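Local coordinates for probable quinone reductase Qor (NADPH:quinone reductase) (Zeta-crystallin homolog protein) (Mycobacterium tuberculosis, PDB 4RVU), which binds NADPH and probably passes its electrons to quinones, as a member of the zeta-crystallin-like quinone reductases, at residues Thr227-Ser232 against Pro257-Ala262. Residues are numbered along the deposited sequence; the frame is centred on the assembly and turned at random.
Sequences TTFDAS and PQRLNA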
ATOM      1  N   THR A 227       8.788   3.178  17.060  1.00 20.43           N
ATOM      2  CA  THR A 227      10.205   3.574  17.088  1.00 19.78           C
ATOM      3  C   THR A 227      10.986   3.336  15.790  1.00 19.54           C
ATOM      4  O   THR A 227      12.132   3.773  15.652  1.00 20.28           O
ATOM      5  CB  THR A 227      10.958   2.896  18.253  1.00 20.06           C
ATOM      6  OG1 THR A 227      10.932   1.476  18.072  1.00 19.95           O
ATOM      7  CG2 THR A 227      10.305   3.240  19.572  1.00 19.23           C
ATOM      8  N   THR A 228      10.360   2.667  14.829  1.00 17.82           N
ATOM      9  CA  THR A 228      11.066   2.305  13.613  1.00 16.97           C
ATOM     10  C   THR A 228      10.385   2.803  12.339  1.00 17.00           C
ATOM     11  O   THR A 228      11.009   2.798  11.283  1.00 18.01           O
ATOM     12  CB  THR A 228      11.225   0.788  13.502  1.00 18.04           C
ATOM     13  OG1 THR A 228       9.941   0.169  13.655  1.00 18.11           O
ATOM     14  CG2 THR A 228      12.176   0.261  14.584  1.00 17.84           C
ATOM     15  N   PHE A 229       9.115   3.197  12.429  1.00 19.15           N
ATOM     16  CA  PHE A 229       8.338   3.522  11.226  1.00 19.66           C
ATOM     17  C   PHE A 229       8.996   4.581  10.333  1.00 19.93           C
ATOM     18  O   PHE A 229       9.140   4.376   9.119  1.00 19.71           O
ATOM     19  CB  PHE A 229       6.903   3.944  11.561  1.00 19.31           C
ATOM     20  CG  PHE A 229       6.053   4.149  10.341  1.00 19.73           C
ATOM     21  CD1 PHE A 229       5.979   5.397   9.736  1.00 20.17           C
ATOM     22  CD2 PHE A 229       5.363   3.087   9.772  1.00 19.90           C
ATOM     23  CE1 PHE A 229       5.217   5.595   8.602  1.00 20.06           C
ATOM     24  CE2 PHE A 229       4.591   3.276   8.627  1.00 20.27           C
ATOM     25  CZ  PHE A 229       4.522   4.541   8.044  1.00 19.95           C
ATOM     26  N   ASP A 230       9.375   5.720  10.915  1.00 24.03           N
ATOM     27  CA  ASP A 230       9.975   6.785  10.117  1.00 24.11           C
ATOM     28  C   ASP A 230      11.216   6.299   9.374  1.00 23.54           C
ATOM     29  O   ASP A 230      11.417   6.626   8.204  1.00 22.72           O
ATOM     30  CB  ASP A 230      10.308   8.001  10.989  1.00 25.14           C
ATOM     31  CG  ASP A 230       9.071   8.640  11.586  1.00 25.42           C
ATOM     32  OD1 ASP A 230       7.953   8.221  11.224  1.00 24.44           O
ATOM     33  OD2 ASP A 230       9.215   9.568  12.417  1.00 27.09           O
ATOM     34  N   ALA A 231      12.039   5.505  10.060  1.00 17.40           N
ATOM     35  CA  ALA A 231      13.228   4.929   9.455  1.00 17.51           C
ATOM     36  C   ALA A 231      12.890   3.919   8.358  1.00 17.47           C
ATOM     37  O   ALA A 231      13.541   3.892   7.312  1.00 17.37           O
ATOM     38  CB  ALA A 231      14.105   4.294  10.519  1.00 17.93           C
ATOM     39  N   SER A 232      11.887   3.076   8.606  1.00 18.11           N
ATOM     40  CA  SER A 232      11.430   2.122   7.598  1.00 18.24           C
ATOM     41  C   SER A 232      11.002   2.850   6.332  1.00 17.54           C
ATOM     42  O   SER A 232      11.413   2.494   5.222  1.00 17.73           O
ATOM     43  CB  SER A 232      10.243   1.316   8.123  1.00 18.36           C
ATOM     44  OG  SER A 232      10.626   0.491   9.208  1.00 18.99           O
ATOM     45  N   PRO A 257      -0.338  10.987   3.967  1.00 19.72           N
ATOM     46  CA  PRO A 257      -0.118  10.194   2.752  1.00 19.33           C
ATOM     47  C   PRO A 257       0.935  10.790   1.833  1.00 18.71           C
ATOM     48  O   PRO A 257       1.587  10.042   1.105  1.00 18.57           O
ATOM     49  CB  PRO A 257      -1.491  10.213   2.074  1.00 19.53           C
ATOM     50  CG  PRO A 257      -2.452  10.345   3.210  1.00 20.02           C
ATOM     51  CD  PRO A 257      -1.770  11.284   4.171  1.00 19.54           C
ATOM     52  N   GLN A 258       1.119  12.108   1.866  1.00 21.00           N
ATOM     53  CA  GLN A 258       2.161  12.723   1.039  1.00 20.41           C
ATOM     54  C   GLN A 258       3.571  12.284   1.429  1.00 20.05           C
ATOM     55  O   GLN A 258       4.509  12.424   0.636  1.00 20.68           O
ATOM     56  CB  GLN A 258       2.041  14.256   1.018  1.00 21.21           C
ATOM     57  CG  GLN A 258       0.844  14.761   0.196  1.00 20.64           C
ATOM     58  CD  GLN A 258       1.098  14.739  -1.305  1.00 21.77           C
ATOM     59  OE1 GLN A 258       2.044  14.112  -1.781  1.00 21.96           O
ATOM     60  NE2 GLN A 258       0.256  15.446  -2.058  1.00 21.60           N
ATOM     61  N   ARG A 259       3.730  11.755   2.639  1.00 21.18           N
ATOM     62  CA  ARG A 259       5.007  11.155   3.004  1.00 20.00           C
ATOM     63  C   ARG A 259       5.320   9.972   2.100  1.00 19.76           C
ATOM     64  O   ARG A 259       6.485   9.700   1.817  1.00 21.00           O
ATOM     65  CB  ARG A 259       5.025  10.729   4.479  1.00 20.44           C
ATOM     66  CG  ARG A 259       4.990  11.917   5.443  1.00 21.34           C
ATOM     67  CD  ARG A 259       4.822  11.463   6.883  1.00 20.87           C
ATOM     68  NE  ARG A 259       5.953  10.651   7.322  1.00 21.30           N
ATOM     69  CZ  ARG A 259       5.950   9.896   8.416  1.00 21.22           C
ATOM     70  NH1 ARG A 259       4.876   9.848   9.191  1.00 22.13           N
ATOM     71  NH2 ARG A 259       7.017   9.183   8.733  1.00 21.08           N
ATOM     72  N   LEU A 260       4.287   9.269   1.641  1.00 17.96           N
ATOM     73  CA  LEU A 260       4.492   8.091   0.794  1.00 17.79           C
ATOM     74  C   LEU A 260       4.960   8.507  -0.597  1.00 18.63           C
ATOM     75  O   LEU A 260       5.679   7.775  -1.277  1.00 18.80           O
ATOM     76  CB  LEU A 260       3.209   7.256   0.699  1.00 17.83           C
ATOM     77  CG  LEU A 260       2.527   6.839   1.999  1.00 19.06           C
ATOM     78  CD1 LEU A 260       1.280   5.996   1.713  1.00 18.68           C
ATOM     79  CD2 LEU A 260       3.491   6.059   2.907  1.00 18.82           C
ATOM     80  N   ASN A 261       4.542   9.703  -1.008  1.00 18.68           N
ATOM     81  CA  ASN A 261       4.965  10.294  -2.260  1.00 18.93           C
ATOM     82  C   ASN A 261       6.448  10.654  -2.159  1.00 18.74           C
ATOM     83  O   ASN A 261       7.263  10.169  -2.925  1.00 18.48           O
ATOM     84  CB  ASN A 261       4.089  11.527  -2.533  1.00 18.58           C
ATOM     85  CG  ASN A 261       4.435  12.240  -3.832  1.00 19.36           C
ATOM     86  OD1 ASN A 261       5.390  11.887  -4.532  1.00 20.16           O
ATOM     87  ND2 ASN A 261       3.654  13.266  -4.156  1.00 18.89           N
ATOM     88  N   ALA A 262       6.789  11.486  -1.182  1.00 21.30           N
ATOM     89  CA  ALA A 262       8.163  11.923  -0.979  1.00 20.95           C
ATOM     90  C   ALA A 262       9.137  10.750  -0.826  1.00 20.49           C
ATOM     91  O   ALA A 262      10.280  10.814  -1.283  1.00 20.45           O
ATOM     92  CB  ALA A 262       8.240  12.852   0.224  1.00 21.10           C
TER
HETATM   93  O   HOH W   1      10.001   8.927   7.492  1.00 26.72           O
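Arg259 reaches from helix 258-262 to helix 229-234 and sets one guanidinium nitrogen against Asp230: Arg259 NH2 donates to Asp230 OD1 at 2.8 Å, a salt bridge made through a single bent hydrogen bond (N-H...O 144°). The carboxylate does not lie flat against the guanidinium. The two planes stand 83° apart, and NH2 meets OD1 from above the carboxylate plane. Only NH2 and OD1 are hydrogen-bonded, so this is not the side-on, two-bond form. Arg259 spans the gap with CG anti to its carbonyl carbon and an extended second torsion, then bends at chi3 (63°). Arg259 NH2 also donates to a water at 3.2 Å, which lies at the guanidinium edge, in its plane; the same water donates to Asp230 O at 2.8 Å, tying the arginine to both side chain and backbone of one residue. Both helices belong to the Rossmann-type nucleotide-binding domain, where they follow the neighbouring parallel strands 217-222 and 240-244, some way from the cofactor: the side chain of Phe229 is about 12 Å from the bound NADPH. Phe229 turns its CG anti to the backbone N, and its ring edge, at CE1, comes 4.0 Å from Arg259 NH2, with the nitrogen near the ring plane, which excludes a cation-pi stack. The buried ring also packs on Leu242 and Leu244 of strand 240-244 and on Leu268 of strand 267-269.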